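Local coordinates for AlkD2 (Streptococcus mutans, PDB 6M9M), which is of unknown function but binds inosine-5'-monophosphate and belongs to the HEAT-like repeat family of DNA glycosylases, at residues M2-V6 / K41-A46; E10-I16 / S49-V54; V165-R170 / V197-K203. All blocks are in the same frame, centred on the assembly; numbering follows the deposited sequence.

The chain is an all-helical solenoid of HEAT-like repeats, and the contacts sample its two ends. Interactions 1 and 2 share helix 2-13: its first turn packs on helix 36-47, and its far end and the turn that follows meet the link from helix 36-47 into helix 52-65 and the start of that helix. Their centres lie 13 Å apart and they touch, Ala46 O to Val54 CG1 at 3.6 Å. Interaction 3 lies across the chain's centre, about 27 Å from interaction 1 and 22 Å from interaction 2 between nearest atoms. Bound IMP sits about 8 Å from the Tyr52 side chain (interaction 2) and 11 Å from the Asn167 side chain (interaction 3).

Interaction 1 (M2-V6 / K41-A46); sequences MKQYV and KLAFLA
This is helix-on-helix packing between neighbouring repeats of a HEAT-like solenoid, with helix 2-13 laid against helix 36-47, the next helix but one. Both segments are regular alpha helix, tied internally by Val6 N to Met2 O at 3.0 Å, Leu45 N to Lys41 O at 3.0 Å and Ala46 N to Leu42 O at 2.8 Å. Their axes come to 10.1 Å and run at 51° (signed crossing -51°). Met2 faces Leu42, CA to CA 6.7 Å, and Val6 faces Ala46 at 6.0 Å.

No hydrogen bond spans the interface, which buries 366 Å². Met2, with chi1 and chi2 both t, stretches across so that its thioether lies on the opposing backbone: SD is 3.6 Å from Leu42 N and 3.8 Å from Lys41 C. Apolar packing does the rest. Leu42 (t, p) brings CD1 to 3.9 Å from Met2 CG and to 4.1 Å from Tyr5 CD2, at the ring edge; Leu45 (t, p) brings CD2 to 4.2 Å from Met2 CG. The Tyr5 hydroxyl bonds to Asp30, while its ring and Leu42 also touch Tyr57 of helix 52-65. Val6, chi1 t, sets CG2 against both leucines, 3.9 Å from Leu42 CD1 and 3.9 Å from Leu45 CD2.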
loop_
_atom_site.group_PDB
_atom_site.type_symbol
_atom_site.label_atom_id
_atom_site.label_comp_id
_atom_site.label_asym_id
_atom_site.label_seq_id
_atom_site.Cartn_x
_atom_site.Cartn_y
_atom_site.Cartn_z
ATOM N N MET A 2 3.301 22.655 -18.178
ATOM C CA MET A 2 3.345 21.559 -17.223
ATOM C C MET A 2 4.200 21.943 -16.021
ATOM O O MET A 2 3.814 21.698 -14.872
ATOM C CB MET A 2 3.873 20.300 -17.908
ATOM C CG MET A 2 3.337 19.042 -17.286
ATOM S SD MET A 2 3.944 17.499 -17.987
ATOM C CE MET A 2 2.890 17.267 -19.399
ATOM N N LYS A 3 5.346 22.590 -16.267
ATOM C CA LYS A 3 6.159 23.116 -15.176
ATOM C C LYS A 3 5.399 24.158 -14.365
ATOM O O LYS A 3 5.494 24.189 -13.132
ATOM C CB LYS A 3 7.441 23.739 -15.732
ATOM C CG LYS A 3 8.545 22.754 -16.061
ATOM C CD LYS A 3 9.818 23.494 -16.472
ATOM C CE LYS A 3 10.894 22.533 -16.963
ATOM N NZ LYS A 3 12.117 23.249 -17.435
ATOM N N GLN A 4 4.663 25.042 -15.043
ATOM C CA GLN A 4 3.861 26.028 -14.331
ATOM C C GLN A 4 2.820 25.345 -13.456
ATOM O O GLN A 4 2.556 25.781 -12.329
ATOM C CB GLN A 4 3.183 26.967 -15.331
ATOM C CG GLN A 4 4.141 27.907 -16.037
ATOM C CD GLN A 4 3.499 28.618 -17.214
ATOM O OE1 GLN A 4 2.317 28.426 -17.506
ATOM N NE2 GLN A 4 4.278 29.446 -17.898
ATOM N N TYR A 5 2.221 24.262 -13.954
ATOM C CA TYR A 5 1.195 23.599 -13.167
ATOM C C TYR A 5 1.797 22.960 -11.922
ATOM O O TYR A 5 1.220 23.057 -10.835
ATOM C CB TYR A 5 0.443 22.579 -14.011
ATOM C CG TYR A 5 -0.750 22.026 -13.289
ATOM C CD1 TYR A 5 -1.809 22.852 -12.932
ATOM C CD2 TYR A 5 -0.819 20.686 -12.943
ATOM C CE1 TYR A 5 -2.902 22.358 -12.263
ATOM C CE2 TYR A 5 -1.907 20.181 -12.275
ATOM C CZ TYR A 5 -2.946 21.021 -11.936
ATOM O OH TYR A 5 -4.030 20.517 -11.264
ATOM N N VAL A 6 2.966 22.317 -12.052
ATOM C CA VAL A 6 3.642 21.772 -10.876
ATOM C C VAL A 6 3.943 22.880 -9.879
ATOM O O VAL A 6 3.806 22.688 -8.666
ATOM C CB VAL A 6 4.900 20.981 -11.278
ATOM C CG1 VAL A 6 5.712 20.580 -10.052
ATOM C CG2 VAL A 6 4.508 19.726 -12.043
ATOM N N LYS A 41 3.284 11.929 -18.056
ATOM C CA LYS A 41 4.377 12.895 -18.045
ATOM C C LYS A 41 4.243 13.838 -16.855
ATOM O O LYS A 41 5.229 14.136 -16.168
ATOM C CB LYS A 41 4.370 13.688 -19.355
ATOM C CG LYS A 41 4.536 12.829 -20.598
ATOM C CD LYS A 41 4.419 13.651 -21.885
ATOM C CE LYS A 41 4.446 12.751 -23.100
ATOM N NZ LYS A 41 4.418 13.525 -24.362
ATOM N N LEU A 42 3.019 14.292 -16.578
ATOM C CA LEU A 42 2.789 15.150 -15.422
ATOM C C LEU A 42 3.131 14.439 -14.116
ATOM O O LEU A 42 3.740 15.038 -13.220
ATOM C CB LEU A 42 1.335 15.621 -15.429
ATOM C CG LEU A 42 0.922 16.431 -14.198
ATOM C CD1 LEU A 42 1.781 17.685 -14.016
ATOM C CD2 LEU A 42 -0.558 16.790 -14.289
ATOM N N ALA A 43 2.739 13.172 -13.975
ATOM C CA ALA A 43 3.018 12.443 -12.748
ATOM C C ALA A 43 4.520 12.327 -12.500
ATOM O O ALA A 43 4.989 12.523 -11.374
ATOM C CB ALA A 43 2.367 11.060 -12.816
ATOM N N PHE A 44 5.297 11.974 -13.531
ATOM C CA PHE A 44 6.740 11.873 -13.336
ATOM C C PHE A 44 7.348 13.222 -12.979
ATOM O O PHE A 44 8.249 13.299 -12.135
ATOM C CB PHE A 44 7.421 11.275 -14.563
ATOM C CG PHE A 44 7.190 9.796 -14.728
ATOM C CD1 PHE A 44 7.572 8.906 -13.752
ATOM C CD2 PHE A 44 6.605 9.296 -15.875
ATOM C CE1 PHE A 44 7.368 7.554 -13.902
ATOM C CE2 PHE A 44 6.408 7.937 -16.035
ATOM C CZ PHE A 44 6.805 7.069 -15.043
ATOM N N LEU A 45 6.875 14.299 -13.609
ATOM C CA LEU A 45 7.419 15.613 -13.283
ATOM C C LEU A 45 7.054 16.013 -11.860
ATOM O O LEU A 45 7.900 16.513 -11.110
ATOM C CB LEU A 45 6.940 16.663 -14.282
ATOM C CG LEU A 45 7.633 18.022 -14.144
ATOM C CD1 LEU A 45 9.129 17.941 -14.428
ATOM C CD2 LEU A 45 6.942 19.026 -15.072
ATOM N N ALA A 46 5.807 15.775 -11.459
ATOM C CA ALA A 46 5.395 16.120 -10.105
ATOM C C ALA A 46 6.151 15.298 -9.062
ATOM O O ALA A 46 6.454 15.799 -7.974
ATOM C CB ALA A 46 3.887 15.940 -9.952
#

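Interaction 2 (E10-I16 / S49-V54); sequences EKDFSLI and SDVYQV
Gln53 is the odd one here: a largely buried amide with chi1 m and chi2 off its wells at 93°, bent so that NE2 gives a hydrogen bond to the backbone O of Ile16 at 2.8 Å (162°). The same carbonyl also accepts from water 2 at 2.8 Å, and that water is hydrogen-bonded to Tyr52 OH at 2.7 Å.

The contact joins helices of the HEAT-like repeat solenoid, setting the C-terminal part of helix 2-13 and the type I beta turn Phe13 to Ile16 against the 49-51 loop and the first turn of helix 52-65. Closest CA pairs are Glu10 with Val54 (6.1 Å), Phe13 with Gln53 (5.8 Å) and Ser14 with Val51 (6.1 Å). The turn is closed by Ile16 N to Phe13 O at 3.2 Å. In segment 49-54, Val51 is at the N-cap position, and Ser49 OG accepts from Val51 N at 2.9 Å, an ST turn. Ser49 OG in turn donates to Glu10 OE2 at 2.7 Å. Water 1 donates to Glu10 OE2 at 3.2 Å and accepts from Asp50 N at 3.0 Å.

Aliphatic carbons also meet: Glu10 CG to Val51 CG2 at 3.8 Å, Glu10 CG to Val54 CG2 at 3.7 Å, Ser14 CB to Val51 CG1 at 3.7 Å, and Phe13 CB to Gln53 CB at 3.6 Å. Phe13 CD2 lies 4.2 Å from Val54 CG2, an apolar pair.

The side chain of Tyr52 comes within about 3 Å of that of the IMP-binding Arg86 (nearest atoms), placing the contact next to the nucleotide site. The Gln53 amide and water 2 satisfy the Ile16 carbonyl, as Ser49 and water 1 do the Glu10 carboxylate.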
loop_
_atom_site.group_PDB
_atom_site.type_symbol
_atom_site.label_atom_id
_atom_site.label_comp_id
_atom_site.label_asym_id
_atom_site.label_seq_id
_atom_site.Cartn_x
_atom_site.Cartn_y
_atom_site.Cartn_z
ATOM N N GLU A 10 2.686 23.127 -5.963
ATOM C CA GLU A 10 3.580 23.368 -4.840
ATOM C C GLU A 10 3.051 24.492 -3.961
ATOM O O GLU A 10 3.040 24.376 -2.731
ATOM C CB GLU A 10 4.986 23.671 -5.366
ATOM C CG GLU A 10 5.649 22.432 -5.989
ATOM C CD GLU A 10 7.003 22.693 -6.619
ATOM O OE1 GLU A 10 7.323 23.860 -6.911
ATOM O OE2 GLU A 10 7.753 21.723 -6.837
ATOM N N LYS A 11 2.577 25.577 -4.574
ATOM C CA LYS A 11 1.998 26.664 -3.792
ATOM C C LYS A 11 0.748 26.201 -3.057
ATOM O O LYS A 11 0.550 26.527 -1.880
ATOM C CB LYS A 11 1.671 27.834 -4.712
ATOM C CG LYS A 11 1.283 29.094 -3.969
ATOM C CD LYS A 11 1.058 30.255 -4.927
ATOM C CE LYS A 11 -0.394 30.358 -5.371
ATOM N NZ LYS A 11 -1.260 30.939 -4.305
ATOM N N ASP A 12 -0.106 25.434 -3.734
ATOM C CA ASP A 12 -1.369 25.019 -3.135
ATOM C C ASP A 12 -1.159 24.055 -1.961
ATOM O O ASP A 12 -1.919 24.090 -0.985
ATOM C CB ASP A 12 -2.245 24.346 -4.197
ATOM C CG ASP A 12 -2.723 25.301 -5.288
ATOM O OD1 ASP A 12 -2.623 26.541 -5.127
ATOM O OD2 ASP A 12 -3.237 24.790 -6.316
ATOM N N PHE A 13 -0.153 23.170 -2.033
ATOM C CA PHE A 13 -0.073 22.051 -1.108
ATOM C C PHE A 13 1.033 22.133 -0.056
ATOM O O PHE A 13 1.012 21.341 0.896
ATOM C CB PHE A 13 0.172 20.736 -1.872
ATOM C CG PHE A 13 -0.950 20.299 -2.788
ATOM C CD1 PHE A 13 -2.249 20.734 -2.610
ATOM C CD2 PHE A 13 -0.689 19.413 -3.822
ATOM C CE1 PHE A 13 -3.261 20.304 -3.458
ATOM C CE2 PHE A 13 -1.698 18.983 -4.673
ATOM C CZ PHE A 13 -2.986 19.431 -4.487
ATOM N N SER A 14 2.016 23.016 -0.204
ATOM C CA SER A 14 3.222 22.879 0.611
ATOM C C SER A 14 3.009 23.188 2.091
ATOM O O SER A 14 3.872 22.839 2.910
ATOM C CB SER A 14 4.354 23.748 0.067
ATOM O OG SER A 14 4.099 25.113 0.307
ATOM N N LEU A 15 1.911 23.842 2.457
ATOM C CA LEU A 15 1.650 24.186 3.852
ATOM C C LEU A 15 0.694 23.216 4.545
ATOM O O LEU A 15 0.436 23.373 5.743
ATOM C CB LEU A 15 1.115 25.620 3.962
ATOM C CG LEU A 15 2.022 26.738 3.443
ATOM C CD1 LEU A 15 1.348 28.106 3.588
ATOM C CD2 LEU A 15 3.369 26.745 4.159
ATOM N N ILE A 16 0.172 22.218 3.829
ATOM C CA ILE A 16 -0.719 21.235 4.437
ATOM C C ILE A 16 0.108 20.335 5.344
ATOM O O ILE A 16 1.071 19.702 4.898
ATOM C CB ILE A 16 -1.438 20.414 3.360
ATOM C CG1 ILE A 16 -2.271 21.316 2.446
ATOM C CG2 ILE A 16 -2.321 19.377 4.007
ATOM C CD1 ILE A 16 -2.755 20.636 1.209
ATOM N N SER A 49 9.243 16.739 -7.480
ATOM C CA SER A 49 9.163 17.913 -6.629
ATOM C C SER A 49 9.841 17.672 -5.288
ATOM O O SER A 49 9.761 16.583 -4.714
ATOM C CB SER A 49 7.694 18.244 -6.394
ATOM O OG SER A 49 7.549 19.348 -5.523
ATOM N N ASP A 50 10.489 18.711 -4.770
ATOM C CA ASP A 50 10.987 18.697 -3.400
ATOM C C ASP A 50 9.901 19.052 -2.382
ATOM O O ASP A 50 10.197 19.141 -1.188
ATOM C CB ASP A 50 12.229 19.581 -3.241
ATOM C CG ASP A 50 11.974 21.037 -3.536
ATOM O OD1 ASP A 50 10.804 21.424 -3.732
ATOM O OD2 ASP A 50 12.971 21.799 -3.570
ATOM N N VAL A 51 8.659 19.199 -2.827
ATOM C CA VAL A 51 7.512 19.403 -1.947
ATOM C C VAL A 51 6.828 18.053 -1.789
ATOM O O VAL A 51 6.232 17.537 -2.742
ATOM C CB VAL A 51 6.562 20.471 -2.509
ATOM C CG1 VAL A 51 5.344 20.618 -1.623
ATOM C CG2 VAL A 51 7.306 21.810 -2.658
ATOM N N TYR A 52 6.906 17.455 -0.596
ATOM C CA TYR A 52 6.445 16.068 -0.461
ATOM C C TYR A 52 4.947 15.941 -0.742
ATOM O O TYR A 52 4.490 14.903 -1.226
ATOM C CB TYR A 52 6.833 15.470 0.890
ATOM C CG TYR A 52 5.960 15.867 2.071
ATOM C CD1 TYR A 52 4.733 15.264 2.286
ATOM C CD2 TYR A 52 6.371 16.843 2.978
ATOM C CE1 TYR A 52 3.931 15.627 3.352
ATOM C CE2 TYR A 52 5.585 17.196 4.047
ATOM C CZ TYR A 52 4.367 16.590 4.242
ATOM O OH TYR A 52 3.582 16.951 5.311
ATOM N N GLN A 53 4.167 16.991 -0.472
ATOM C CA GLN A 53 2.742 16.942 -0.759
ATOM C C GLN A 53 2.465 16.836 -2.256
ATOM O O GLN A 53 1.478 16.212 -2.658
ATOM C CB GLN A 53 2.042 18.166 -0.164
ATOM C CG GLN A 53 2.136 18.300 1.359
ATOM C CD GLN A 53 3.303 19.152 1.822
ATOM O OE1 GLN A 53 4.319 19.252 1.136
ATOM N NE2 GLN A 53 3.170 19.757 3.004
ATOM N N VAL A 54 3.317 17.433 -3.095
ATOM C CA VAL A 54 3.186 17.275 -4.542
ATOM C C VAL A 54 3.592 15.866 -4.966
ATOM O O VAL A 54 2.984 15.282 -5.868
ATOM C CB VAL A 54 3.968 18.382 -5.270
ATOM C CG1 VAL A 54 3.957 18.172 -6.775
ATOM C CG2 VAL A 54 3.369 19.740 -4.944
HETATM O O HOH W 1 10.853 21.172 -6.508
HETATM O O HOH W 2 0.875 16.876 5.006
#

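Interaction 3 (V165-R170 / V197-K203); sequences VGNALR and VYKLASK
Leu200 lies across the backbone of Gly166, its CB 3.8 Å from Gly166 C, where two helices of the HEAT-like solenoid run side by side. Helix 159-175 and helix 192-201 are the next but one to each other in the chain, and over these segments their axes close to 7.5 Å at 27° (signed crossing -27°). Glycine makes that possible: a CB on residue 166 would clash with Leu200 CB, at 2.7 Å. CA atoms therefore approach to 4.5 Å for Gly166 with Val197, and to 4.3 Å for Arg170 with Ala201 one turn on, while Gly166 O reaches 3.7 Å from Ala201 CA.

The surrounding packing is mostly apolar. Val165 CG1 meets Val197 CG1 at 3.8 Å, and Leu169 CB meets Ala201 CB at 3.7 Å; Leu169 and Val197 also both touch Trp187. Separately, Leu200 CD2 sits 3.8 Å from the polar Asn167 OD1.

Inside the segments the helices are regular, with Arg170 N to Gly166 O at 2.9 Å and Ala201 N to Val197 O at 3.0 Å. The single hydrogen bond across comes from Arg170, whose side chain is extended (chi1 to chi3 all t): NH2 donates to Leu200 O at 2.9 Å (153°). Lys203, just beyond the helix, covers one face of that guanidinium, its CB 3.5 Å from Arg170 NH2.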
loop_
_atom_site.group_PDB
_atom_site.type_symbol
_atom_site.label_atom_id
_atom_site.label_comp_id
_atom_site.label_asym_id
_atom_site.label_seq_id
_atom_site.Cartn_x
_atom_site.Cartn_y
_atom_site.Cartn_z
ATOM N N VAL A 165 2.045 -6.331 9.281
ATOM C CA VAL A 165 1.670 -7.744 9.239
ATOM C C VAL A 165 0.815 -8.105 10.444
ATOM O O VAL A 165 -0.260 -8.693 10.309
ATOM C CB VAL A 165 2.944 -8.609 9.183
ATOM C CG1 VAL A 165 2.636 -10.085 9.388
ATOM C CG2 VAL A 165 3.671 -8.409 7.870
ATOM N N GLY A 166 1.292 -7.778 11.641
ATOM C CA GLY A 166 0.544 -8.132 12.829
ATOM C C GLY A 166 -0.810 -7.458 12.897
ATOM O O GLY A 166 -1.805 -8.077 13.276
ATOM N N ASN A 167 -0.869 -6.176 12.541
ATOM C CA ASN A 167 -2.145 -5.472 12.554
ATOM C C ASN A 167 -3.073 -5.928 11.439
ATOM O O ASN A 167 -4.295 -5.911 11.626
ATOM C CB ASN A 167 -1.896 -3.973 12.525
ATOM C CG ASN A 167 -1.436 -3.449 13.873
ATOM O OD1 ASN A 167 -2.009 -3.781 14.900
ATOM N ND2 ASN A 167 -0.370 -2.679 13.878
ATOM N N ALA A 168 -2.527 -6.357 10.291
ATOM C CA ALA A 168 -3.380 -6.890 9.231
ATOM C C ALA A 168 -4.047 -8.194 9.659
ATOM O O ALA A 168 -5.221 -8.433 9.341
ATOM C CB ALA A 168 -2.579 -7.063 7.944
ATOM N N LEU A 169 -3.324 -9.041 10.397
ATOM C CA LEU A 169 -3.931 -10.247 10.946
ATOM C C LEU A 169 -4.916 -9.902 12.060
ATOM O O LEU A 169 -5.964 -10.545 12.187
ATOM C CB LEU A 169 -2.850 -11.200 11.453
ATOM C CG LEU A 169 -1.952 -11.839 10.397
ATOM C CD1 LEU A 169 -0.775 -12.541 11.055
ATOM C CD2 LEU A 169 -2.712 -12.824 9.519
ATOM N N ARG A 170 -4.587 -8.898 12.883
ATOM C CA ARG A 170 -5.502 -8.426 13.921
ATOM C C ARG A 170 -6.825 -7.972 13.320
ATOM O O ARG A 170 -7.895 -8.312 13.846
ATOM C CB ARG A 170 -4.829 -7.291 14.686
ATOM C CG ARG A 170 -5.504 -6.841 15.964
ATOM C CD ARG A 170 -4.783 -5.615 16.490
ATOM N NE ARG A 170 -5.222 -5.047 17.762
ATOM C CZ ARG A 170 -4.588 -5.204 18.926
ATOM N NH1 ARG A 170 -5.040 -4.577 19.993
ATOM N NH2 ARG A 170 -3.532 -5.998 19.026
ATOM N N VAL A 197 4.910 -10.024 16.053
ATOM C CA VAL A 197 3.735 -10.157 15.206
ATOM C C VAL A 197 2.629 -10.892 15.947
ATOM O O VAL A 197 1.457 -10.506 15.873
ATOM C CB VAL A 197 4.136 -10.876 13.905
ATOM C CG1 VAL A 197 2.907 -11.198 13.063
ATOM C CG2 VAL A 197 5.131 -10.037 13.095
ATOM N N TYR A 198 2.983 -11.966 16.663
ATOM C CA TYR A 198 1.990 -12.751 17.384
ATOM C C TYR A 198 1.226 -11.901 18.390
ATOM O O TYR A 198 -0.001 -12.015 18.500
ATOM C CB TYR A 198 2.668 -13.928 18.074
ATOM C CG TYR A 198 1.698 -14.828 18.807
ATOM C CD1 TYR A 198 1.095 -15.881 18.150
ATOM C CD2 TYR A 198 1.390 -14.622 20.138
ATOM C CE1 TYR A 198 0.199 -16.717 18.803
ATOM C CE2 TYR A 198 0.496 -15.458 20.812
ATOM C CZ TYR A 198 -0.101 -16.502 20.133
ATOM O OH TYR A 198 -0.985 -17.350 20.779
ATOM N N LYS A 199 1.925 -11.046 19.142
ATOM C CA LYS A 199 1.232 -10.228 20.130
ATOM C C LYS A 199 0.206 -9.321 19.467
ATOM O O LYS A 199 -0.921 -9.192 19.958
ATOM C CB LYS A 199 2.214 -9.397 20.936
ATOM C CG LYS A 199 3.007 -10.181 21.953
ATOM C CD LYS A 199 3.947 -9.257 22.729
ATOM C CE LYS A 199 4.673 -9.977 23.842
ATOM N NZ LYS A 199 5.642 -10.970 23.297
ATOM N N LEU A 200 0.565 -8.696 18.341
ATOM C CA LEU A 200 -0.385 -7.827 17.660
ATOM C C LEU A 200 -1.578 -8.622 17.143
ATOM O O LEU A 200 -2.726 -8.168 17.230
ATOM C CB LEU A 200 0.301 -7.128 16.488
ATOM C CG LEU A 200 1.305 -6.046 16.864
ATOM C CD1 LEU A 200 2.145 -5.634 15.670
ATOM C CD2 LEU A 200 0.617 -4.815 17.439
ATOM N N ALA A 201 -1.325 -9.809 16.592
ATOM C CA ALA A 201 -2.353 -10.575 15.893
ATOM C C ALA A 201 -3.323 -11.298 16.814
ATOM O O ALA A 201 -4.412 -11.671 16.358
ATOM C CB ALA A 201 -1.684 -11.594 14.972
ATOM N N SER A 202 -2.971 -11.498 18.084
ATOM C CA SER A 202 -3.671 -12.450 18.937
ATOM C C SER A 202 -4.561 -11.820 20.005
ATOM O O SER A 202 -5.180 -12.556 20.784
ATOM C CB SER A 202 -2.657 -13.383 19.620
ATOM O OG SER A 202 -1.804 -12.643 20.483
ATOM N N LYS A 203 -4.680 -10.493 20.046
ATOM C CA LYS A 203 -5.417 -9.842 21.127
ATOM C C LYS A 203 -6.854 -10.342 21.251
ATOM O O LYS A 203 -7.385 -10.454 22.364
ATOM C CB LYS A 203 -5.399 -8.327 20.903
ATOM C CG LYS A 203 -6.264 -7.522 21.880
ATOM C CD LYS A 203 -5.825 -7.695 23.301
ATOM C CE LYS A 203 -6.419 -6.622 24.213
ATOM N NZ LYS A 203 -7.905 -6.533 24.181
#